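Local coordinates for protein GH127 beta-L-arabinofuranoside (Geobacillus stearothermophilus, PDB 4QK0) that probably hydrolyses terminal beta-L-arabinofuranosides as a glycoside hydrolase of family 127, at residues G484-I498 with I505-R518. Residues are numbered along the deposited sequence; the frame is centred on the assembly and turned at random.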
ATOM      1  N   GLY A 484     -14.584 -39.958 -17.491  1.00 31.04           N
ATOM      2  CA  GLY A 484     -14.392 -39.248 -16.195  1.00 32.80           C
ATOM      3  C   GLY A 484     -14.896 -37.816 -16.293  1.00 28.07           C
ATOM      4  O   GLY A 484     -14.387 -37.062 -17.082  1.00 32.61           O
ATOM      5  N   LEU A 485     -15.938 -37.486 -15.564  1.00 25.96           N
ATOM      6  CA  LEU A 485     -16.556 -36.157 -15.645  1.00 28.60           C
ATOM      7  C   LEU A 485     -16.340 -35.313 -14.373  1.00 30.06           C
ATOM      8  O   LEU A 485     -16.752 -35.732 -13.319  1.00 29.79           O
ATOM      9  CB  LEU A 485     -18.045 -36.307 -15.896  1.00 28.31           C
ATOM     10  CG  LEU A 485     -18.381 -37.241 -17.068  1.00 31.93           C
ATOM     11  CD1 LEU A 485     -19.875 -37.398 -17.182  1.00 33.95           C
ATOM     12  CD2 LEU A 485     -17.847 -36.737 -18.367  1.00 34.55           C
ATOM     13  N   ARG A 486     -15.682 -34.155 -14.486  1.00 31.24           N
ATOM     14  CA  ARG A 486     -15.470 -33.310 -13.315  1.00 31.13           C
ATOM     15  C   ARG A 486     -16.785 -32.799 -12.777  1.00 27.70           C
ATOM     16  O   ARG A 486     -17.644 -32.309 -13.504  1.00 29.26           O
ATOM     17  CB  ARG A 486     -14.598 -32.107 -13.612  1.00 32.59           C
ATOM     18  CG  ARG A 486     -14.509 -31.146 -12.400  1.00 30.74           C
ATOM     19  CD  ARG A 486     -13.498 -30.061 -12.609  1.00 30.89           C
ATOM     20  NE  ARG A 486     -13.891 -29.218 -13.725  1.00 32.63           N
ATOM     21  CZ  ARG A 486     -14.498 -28.032 -13.643  1.00 31.00           C
ATOM     22  NH1 ARG A 486     -14.799 -27.456 -12.469  1.00 32.31           N
ATOM     23  NH2 ARG A 486     -14.791 -27.428 -14.759  1.00 28.37           N
ATOM     24  N   ILE A 487     -16.956 -32.960 -11.485  1.00 27.31           N
ATOM     25  CA  ILE A 487     -18.102 -32.376 -10.806  1.00 28.41           C
ATOM     26  C   ILE A 487     -17.568 -31.064 -10.168  1.00 27.61           C
ATOM     27  O   ILE A 487     -16.767 -31.125  -9.209  1.00 24.55           O
ATOM     28  CB  ILE A 487     -18.692 -33.339  -9.759  1.00 27.34           C
ATOM     29  CG1 ILE A 487     -19.011 -34.695 -10.396  1.00 29.09           C
ATOM     30  CG2 ILE A 487     -19.968 -32.751  -9.164  1.00 27.40           C
ATOM     31  CD1 ILE A 487     -19.899 -34.644 -11.633  1.00 33.55           C
ATOM     32  N   PRO A 488     -17.940 -29.900 -10.729  1.00 24.99           N
ATOM     33  CA  PRO A 488     -17.280 -28.644 -10.282  1.00 27.42           C
ATOM     34  C   PRO A 488     -17.486 -28.369  -8.821  1.00 23.68           C
ATOM     35  O   PRO A 488     -18.583 -28.570  -8.290  1.00 24.07           O
ATOM     36  CB  PRO A 488     -17.979 -27.568 -11.096  1.00 29.97           C
ATOM     37  CG  PRO A 488     -18.449 -28.311 -12.333  1.00 29.51           C
ATOM     38  CD  PRO A 488     -18.907 -29.628 -11.796  1.00 27.29           C
ATOM     39  N   GLY A 489     -16.378 -28.077  -8.164  1.00 28.01           N
ATOM     40  CA  GLY A 489     -16.381 -27.799  -6.725  1.00 30.56           C
ATOM     41  C   GLY A 489     -17.326 -26.671  -6.348  1.00 30.54           C
ATOM     42  O   GLY A 489     -17.783 -26.649  -5.237  1.00 31.77           O
ATOM     43  N   TRP A 490     -17.631 -25.748  -7.264  1.00 29.63           N
ATOM     44  CA  TRP A 490     -18.595 -24.662  -6.951  1.00 30.96           C
ATOM     45  C   TRP A 490     -20.040 -25.156  -6.923  1.00 33.79           C
ATOM     46  O   TRP A 490     -20.934 -24.476  -6.407  1.00 33.29           O
ATOM     47  CB  TRP A 490     -18.455 -23.468  -7.916  1.00 27.82           C
ATOM     48  CG  TRP A 490     -18.599 -23.810  -9.373  1.00 28.45           C
ATOM     49  CD1 TRP A 490     -17.613 -23.920 -10.267  1.00 29.18           C
ATOM     50  CD2 TRP A 490     -19.828 -24.072 -10.090  1.00 27.02           C
ATOM     51  NE1 TRP A 490     -18.126 -24.232 -11.511  1.00 29.09           N
ATOM     52  CE2 TRP A 490     -19.484 -24.348 -11.411  1.00 26.57           C
ATOM     53  CE3 TRP A 490     -21.177 -24.140  -9.715  1.00 26.99           C
ATOM     54  CZ2 TRP A 490     -20.428 -24.677 -12.381  1.00 27.15           C
ATOM     55  CZ3 TRP A 490     -22.113 -24.459 -10.657  1.00 26.15           C
ATOM     56  CH2 TRP A 490     -21.735 -24.731 -11.991  1.00 27.32           C
ATOM     57  N   CYS A 491     -20.277 -26.351  -7.445  1.00 33.58           N
ATOM     58  CA  CYS A 491     -21.620 -26.833  -7.668  1.00 34.89           C
ATOM     59  C   CYS A 491     -22.141 -27.625  -6.478  1.00 34.88           C
ATOM     60  O   CYS A 491     -21.405 -28.372  -5.915  1.00 36.93           O
ATOM     61  CB  CYS A 491     -21.577 -27.750  -8.885  1.00 38.23           C
ATOM     62  SG  CYS A 491     -23.168 -28.389  -9.304  1.00 46.12           S
ATOM     63  N   ARG A 492     -23.414 -27.500  -6.132  1.00 36.51           N
ATOM     64  CA  ARG A 492     -24.072 -28.419  -5.175  1.00 42.08           C
ATOM     65  C   ARG A 492     -25.052 -29.175  -6.058  1.00 40.32           C
ATOM     66  O   ARG A 492     -25.704 -28.568  -6.926  1.00 48.42           O
ATOM     67  CB  ARG A 492     -24.976 -27.729  -4.127  1.00 40.75           C
ATOM     68  CG  ARG A 492     -24.560 -26.431  -3.461  1.00 53.32           C
ATOM     69  CD  ARG A 492     -25.741 -25.428  -3.409  1.00 55.07           C
ATOM     70  NE  ARG A 492     -25.372 -24.130  -2.835  1.00 62.42           N
ATOM     71  CZ  ARG A 492     -25.432 -23.792  -1.534  1.00 65.47           C
ATOM     72  NH1 ARG A 492     -25.905 -24.648  -0.618  1.00 59.71           N
ATOM     73  NH2 ARG A 492     -25.037 -22.568  -1.144  1.00 56.76           N
ATOM     74  N   GLY A 493     -25.248 -30.446  -5.801  1.00 32.95           N
ATOM     75  CA  GLY A 493     -26.362 -31.180  -6.404  1.00 33.32           C
ATOM     76  C   GLY A 493     -26.311 -31.458  -7.878  1.00 30.99           C
ATOM     77  O   GLY A 493     -27.328 -31.325  -8.613  1.00 35.03           O
ATOM     78  N   ALA A 494     -25.156 -31.867  -8.354  1.00 31.62           N
ATOM     79  CA  ALA A 494     -25.083 -32.208  -9.776  1.00 32.80           C
ATOM     80  C   ALA A 494     -25.980 -33.411 -10.074  1.00 33.94           C
ATOM     81  O   ALA A 494     -26.081 -34.324  -9.257  1.00 35.24           O
ATOM     82  CB  ALA A 494     -23.670 -32.512 -10.135  1.00 35.21           C
ATOM     83  N   GLU A 495     -26.634 -33.411 -11.228  1.00 36.70           N
ATOM     84  CA  GLU A 495     -27.447 -34.559 -11.646  1.00 41.81           C
ATOM     85  C   GLU A 495     -26.980 -35.093 -13.022  1.00 42.89           C
ATOM     86  O   GLU A 495     -26.536 -34.311 -13.881  1.00 41.28           O
ATOM     87  CB  GLU A 495     -28.918 -34.161 -11.744  1.00 44.84           C
ATOM     88  CG  GLU A 495     -29.584 -33.666 -10.455  1.00 46.44           C
ATOM     89  CD  GLU A 495     -30.995 -33.047 -10.663  1.00 53.99           C
ATOM     90  OE1 GLU A 495     -31.720 -33.401 -11.620  1.00 65.73           O
ATOM     91  OE2 GLU A 495     -31.400 -32.148  -9.897  1.00 57.17           O
ATOM     92  N   VAL A 496     -27.030 -36.413 -13.195  1.00 39.70           N
ATOM     93  CA  VAL A 496     -26.616 -37.075 -14.451  1.00 38.56           C
ATOM     94  C   VAL A 496     -27.605 -38.093 -14.949  1.00 36.54           C
ATOM     95  O   VAL A 496     -28.127 -38.895 -14.160  1.00 33.70           O
ATOM     96  CB  VAL A 496     -25.281 -37.820 -14.319  1.00 42.80           C
ATOM     97  CG1 VAL A 496     -24.897 -38.469 -15.637  1.00 41.87           C
ATOM     98  CG2 VAL A 496     -24.184 -36.847 -13.939  1.00 46.14           C
ATOM     99  N   THR A 497     -27.880 -38.059 -16.257  1.00 36.28           N
ATOM    100  CA  THR A 497     -28.697 -39.089 -16.886  1.00 36.76           C
ATOM    101  C   THR A 497     -27.964 -39.641 -18.086  1.00 35.41           C
ATOM    102  O   THR A 497     -27.210 -38.935 -18.758  1.00 30.23           O
ATOM    103  CB  THR A 497     -30.077 -38.610 -17.379  1.00 39.39           C
ATOM    104  OG1 THR A 497     -29.901 -37.709 -18.461  1.00 41.23           O
ATOM    105  CG2 THR A 497     -30.874 -37.955 -16.277  1.00 42.52           C
ATOM    106  N   ILE A 498     -28.232 -40.903 -18.369  1.00 37.31           N
ATOM    107  CA  ILE A 498     -27.674 -41.604 -19.532  1.00 38.23           C
ATOM    108  C   ILE A 498     -28.836 -42.187 -20.304  1.00 36.02           C
ATOM    109  O   ILE A 498     -29.640 -42.939 -19.745  1.00 34.08           O
ATOM    110  CB  ILE A 498     -26.682 -42.728 -19.106  1.00 42.83           C
ATOM    111  CG1 ILE A 498     -25.453 -42.087 -18.472  1.00 41.83           C
ATOM    112  CG2 ILE A 498     -26.245 -43.567 -20.317  1.00 40.02           C
ATOM    113  CD1 ILE A 498     -24.525 -43.066 -17.789  1.00 46.78           C
ATOM    114  N   ILE A 505     -24.613 -40.897  -9.135  1.00 50.06           N
ATOM    115  CA  ILE A 505     -23.186 -40.617  -9.320  1.00 47.08           C
ATOM    116  C   ILE A 505     -22.394 -40.652  -8.040  1.00 41.47           C
ATOM    117  O   ILE A 505     -21.179 -40.753  -8.077  1.00 38.31           O
ATOM    118  CB  ILE A 505     -22.925 -39.270 -10.005  1.00 51.89           C
ATOM    119  CG1 ILE A 505     -23.621 -38.110  -9.275  1.00 55.24           C
ATOM    120  CG2 ILE A 505     -23.320 -39.372 -11.476  1.00 54.54           C
ATOM    121  CD1 ILE A 505     -23.112 -36.757  -9.732  1.00 58.64           C
ATOM    122  N   VAL A 506     -23.079 -40.537  -6.917  1.00 43.48           N
ATOM    123  CA  VAL A 506     -22.404 -40.458  -5.627  1.00 49.41           C
ATOM    124  C   VAL A 506     -21.374 -41.580  -5.393  1.00 41.89           C
ATOM    125  O   VAL A 506     -20.260 -41.285  -5.025  1.00 35.11           O
ATOM    126  CB  VAL A 506     -23.431 -40.390  -4.462  1.00 55.23           C
ATOM    127  CG1 VAL A 506     -22.801 -40.810  -3.126  1.00 52.84           C
ATOM    128  CG2 VAL A 506     -24.037 -38.983  -4.402  1.00 55.70           C
ATOM    129  N   PRO A 507     -21.754 -42.844  -5.597  1.00 37.86           N
ATOM    130  CA  PRO A 507     -20.766 -43.932  -5.532  1.00 38.46           C
ATOM    131  C   PRO A 507     -19.734 -43.959  -6.661  1.00 35.12           C
ATOM    132  O   PRO A 507     -18.804 -44.719  -6.598  1.00 34.26           O
ATOM    133  CB  PRO A 507     -21.618 -45.217  -5.598  1.00 39.80           C
ATOM    134  CG  PRO A 507     -22.955 -44.790  -6.135  1.00 42.43           C
ATOM    135  CD  PRO A 507     -23.136 -43.336  -5.786  1.00 42.41           C
ATOM    136  N   LEU A 508     -19.905 -43.163  -7.700  1.00 34.94           N
ATOM    137  CA  LEU A 508     -18.979 -43.174  -8.815  1.00 33.91           C
ATOM    138  C   LEU A 508     -17.926 -42.077  -8.689  1.00 33.88           C
ATOM    139  O   LEU A 508     -17.024 -41.981  -9.534  1.00 33.76           O
ATOM    140  CB  LEU A 508     -19.754 -42.991 -10.113  1.00 31.58           C
ATOM    141  CG  LEU A 508     -20.864 -44.028 -10.332  1.00 32.61           C
ATOM    142  CD1 LEU A 508     -21.613 -43.788 -11.633  1.00 27.22           C
ATOM    143  CD2 LEU A 508     -20.322 -45.465 -10.273  1.00 30.97           C
ATOM    144  N   ILE A 509     -18.055 -41.230  -7.675  1.00 34.74           N
ATOM    145  CA  ILE A 509     -17.226 -40.027  -7.612  1.00 33.25           C
ATOM    146  C   ILE A 509     -15.986 -40.308  -6.818  1.00 31.97           C
ATOM    147  O   ILE A 509     -16.033 -40.799  -5.720  1.00 31.65           O
ATOM    148  CB  ILE A 509     -17.968 -38.817  -6.987  1.00 32.55           C
ATOM    149  CG1 ILE A 509     -18.960 -38.247  -7.996  1.00 29.93           C
ATOM    150  CG2 ILE A 509     -16.989 -37.698  -6.594  1.00 31.92           C
ATOM    151  CD1 ILE A 509     -19.984 -37.333  -7.347  1.00 30.56           C
ATOM    152  N   LYS A 510     -14.864 -39.915  -7.378  1.00 35.40           N
ATOM    153  CA  LYS A 510     -13.656 -40.002  -6.668  1.00 37.99           C
ATOM    154  C   LYS A 510     -12.888 -38.713  -6.935  1.00 34.64           C
ATOM    155  O   LYS A 510     -12.555 -38.400  -8.087  1.00 31.53           O
ATOM    156  CB  LYS A 510     -12.920 -41.269  -7.127  1.00 45.24           C
ATOM    157  CG  LYS A 510     -11.644 -41.599  -6.365  1.00 60.75           C
ATOM    158  CD  LYS A 510     -11.426 -43.099  -6.042  1.00 74.89           C
ATOM    159  CE  LYS A 510     -11.723 -44.057  -7.209  1.00 80.63           C
ATOM    160  NZ  LYS A 510     -10.810 -43.912  -8.379  1.00 83.67           N
ATOM    161  N   LYS A 511     -12.574 -37.988  -5.856  1.00 32.70           N
ATOM    162  CA  LYS A 511     -11.803 -36.735  -5.914  1.00 30.50           C
ATOM    163  C   LYS A 511     -12.314 -35.790  -6.976  1.00 26.34           C
ATOM    164  O   LYS A 511     -11.567 -35.382  -7.864  1.00 25.75           O
ATOM    165  CB  LYS A 511     -10.342 -37.031  -6.160  1.00 34.55           C
ATOM    166  CG  LYS A 511      -9.723 -37.787  -5.010  1.00 36.63           C
ATOM    167  CD  LYS A 511      -8.253 -38.019  -5.269  1.00 40.52           C
ATOM    168  CE  LYS A 511      -7.566 -38.413  -3.981  1.00 49.43           C
ATOM    169  NZ  LYS A 511      -6.104 -38.419  -4.204  1.00 50.35           N
ATOM    170  N   GLY A 512     -13.612 -35.540  -6.927  1.00 25.31           N
ATOM    171  CA  GLY A 512     -14.256 -34.587  -7.804  1.00 28.40           C
ATOM    172  C   GLY A 512     -14.475 -34.995  -9.235  1.00 26.39           C
ATOM    173  O   GLY A 512     -14.911 -34.169 -10.027  1.00 28.09           O
ATOM    174  N   TYR A 513     -14.249 -36.265  -9.575  1.00 30.00           N
ATOM    175  CA  TYR A 513     -14.579 -36.794 -10.932  1.00 28.53           C
ATOM    176  C   TYR A 513     -15.563 -37.935 -10.785  1.00 28.95           C
ATOM    177  O   TYR A 513     -15.364 -38.822  -9.978  1.00 29.90           O
ATOM    178  CB  TYR A 513     -13.331 -37.266 -11.696  1.00 26.30           C
ATOM    179  CG  TYR A 513     -12.579 -36.133 -12.337  1.00 25.72           C
ATOM    180  CD1 TYR A 513     -11.678 -35.367 -11.594  1.00 25.10           C
ATOM    181  CD2 TYR A 513     -12.822 -35.761 -13.662  1.00 27.76           C
ATOM    182  CE1 TYR A 513     -10.977 -34.323 -12.157  1.00 24.10           C
ATOM    183  CE2 TYR A 513     -12.183 -34.667 -14.217  1.00 28.27           C
ATOM    184  CZ  TYR A 513     -11.259 -33.942 -13.449  1.00 26.73           C
ATOM    185  OH  TYR A 513     -10.575 -32.890 -14.000  1.00 25.43           O
ATOM    186  N   ALA A 514     -16.642 -37.907 -11.562  1.00 28.72           N
ATOM    187  CA  ALA A 514     -17.558 -39.064 -11.647  1.00 28.12           C
ATOM    188  C   ALA A 514     -17.019 -40.045 -12.727  1.00 30.76           C
ATOM    189  O   ALA A 514     -16.837 -39.657 -13.896  1.00 30.27           O
ATOM    190  CB  ALA A 514     -18.961 -38.595 -12.016  1.00 29.62           C
ATOM    191  N   TYR A 515     -16.712 -41.267 -12.310  1.00 29.65           N
ATOM    192  CA  TYR A 515     -16.211 -42.285 -13.216  1.00 29.43           C
ATOM    193  C   TYR A 515     -17.346 -43.150 -13.738  1.00 29.37           C
ATOM    194  O   TYR A 515     -17.926 -43.947 -13.011  1.00 26.63           O
ATOM    195  CB  TYR A 515     -15.195 -43.133 -12.509  1.00 30.50           C
ATOM    196  CG  TYR A 515     -13.930 -42.389 -12.252  1.00 32.47           C
ATOM    197  CD1 TYR A 515     -13.834 -41.485 -11.201  1.00 34.28           C
ATOM    198  CD2 TYR A 515     -12.791 -42.609 -13.038  1.00 33.35           C
ATOM    199  CE1 TYR A 515     -12.648 -40.826 -10.928  1.00 31.69           C
ATOM    200  CE2 TYR A 515     -11.619 -41.953 -12.776  1.00 33.40           C
ATOM    201  CZ  TYR A 515     -11.572 -41.053 -11.721  1.00 33.07           C
ATOM    202  OH  TYR A 515     -10.417 -40.405 -11.471  1.00 33.69           O
ATOM    203  N   ILE A 516     -17.697 -42.938 -14.998  1.00 27.71           N
ATOM    204  CA  ILE A 516     -18.737 -43.702 -15.636  1.00 30.41           C
ATOM    205  C   ILE A 516     -18.202 -44.762 -16.616  1.00 29.42           C
ATOM    206  O   ILE A 516     -17.771 -44.446 -17.752  1.00 28.41           O
ATOM    207  CB  ILE A 516     -19.691 -42.779 -16.363  1.00 38.15           C
ATOM    208  CG1 ILE A 516     -20.183 -41.715 -15.383  1.00 40.33           C
ATOM    209  CG2 ILE A 516     -20.859 -43.606 -16.954  1.00 38.75           C
ATOM    210  CD1 ILE A 516     -21.144 -40.747 -16.010  1.00 45.52           C
ATOM    211  N   ARG A 517     -18.234 -46.012 -16.151  1.00 31.01           N
ATOM    212  CA  ARG A 517     -17.711 -47.170 -16.892  1.00 33.31           C
ATOM    213  C   ARG A 517     -18.878 -48.084 -17.278  1.00 33.42           C
ATOM    214  O   ARG A 517     -19.670 -48.483 -16.458  1.00 33.97           O
ATOM    215  CB  ARG A 517     -16.693 -47.950 -16.079  1.00 34.66           C
ATOM    216  CG  ARG A 517     -16.011 -49.039 -16.890  1.00 40.09           C
ATOM    217  CD  ARG A 517     -14.816 -49.694 -16.194  1.00 41.19           C
ATOM    218  NE  ARG A 517     -14.136 -50.628 -17.103  1.00 44.31           N
ATOM    219  CZ  ARG A 517     -13.301 -50.292 -18.105  1.00 46.56           C
ATOM    220  NH1 ARG A 517     -12.964 -49.014 -18.344  1.00 44.64           N
ATOM    221  NH2 ARG A 517     -12.765 -51.248 -18.874  1.00 44.37           N
ATOM    222  N   ARG A 518     -18.997 -48.345 -18.566  1.00 36.00           N
ATOM    223  CA  ARG A 518     -20.099 -49.100 -19.134  1.00 34.95           C
ATOM    224  C   ARG A 518     -19.743 -49.386 -20.599  1.00 36.74           C
ATOM    225  O   ARG A 518     -18.713 -48.891 -21.127  1.00 32.31           O
ATOM    226  CB  ARG A 518     -21.410 -48.290 -19.091  1.00 40.11           C
ATOM    227  CG  ARG A 518     -21.411 -47.008 -19.941  1.00 42.87           C
ATOM    228  CD  ARG A 518     -22.626 -46.137 -19.672  1.00 41.69           C
ATOM    229  NE  ARG A 518     -23.860 -46.775 -20.154  1.00 45.24           N
ATOM    230  CZ  ARG A 518     -24.292 -46.754 -21.416  1.00 44.49           C
ATOM    231  NH1 ARG A 518     -23.600 -46.138 -22.361  1.00 44.64           N
ATOM    232  NH2 ARG A 518     -25.425 -47.345 -21.736  1.00 42.21           N
TER
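The Tyr513 ring takes Arg486 over one face: Arg486 CB stands 4.0 Å from the centroid of the Tyr513 ring, 29° off its normal, a CH-pi contact, while Gly484 C sits in plane at the ring's edge. The second flat group, the Arg518 guanidinium, has Ile498 over the centre of one face, with Ile498 CG2 3.9 Å from Arg518 CZ, and its NH1 is paired with Asp524. The backbone sets Arg486 CB on the ring; CG, anti to the backbone N (chi1 174°), then leads the chain onward to a bend at chi3, where NE bonds His439 O and NH1 and NH2 form salt bridges to Asp358 and Glu361. Replacing Tyr513 by an alanine would probably uncover Arg486 CB and leave His439 without the phenol that hydrogen-bonds to it.

Strands 484-486 and 513-517 run antiparallel at 157°. Leu485 and Ala514 form a hydrogen-bonded pair, Leu485 N to Ala514 O at 2.9 Å and Ala514 N to Leu485 O at 2.8 Å; Ile487 N extends the ladder to Gly512 O, in the type I' turn that joins strands 509-510 and 513-517 as a hairpin.

The opposite face is aliphatic. Leu485 CD1 meets Ile516 CD1 at 3.8 Å, and Ile487 CD1 reaches Ala514 CB. Strand 495-498, of another sheet, closes over it: Val496 CG2 packs 3.6 Å from Ile505 CG2, and Ile498 and Ile516 meet tip to tip, Ile498 CD1 to Ile516 CG2 at 3.8 Å. Two sheets of the GH127 middle domain thus share an apolar interior, whereas the other face is consistent with a seam against catalytic-domain helix 354-365, Arg486 supplying charge pairing and Tyr513 packing on Ala357.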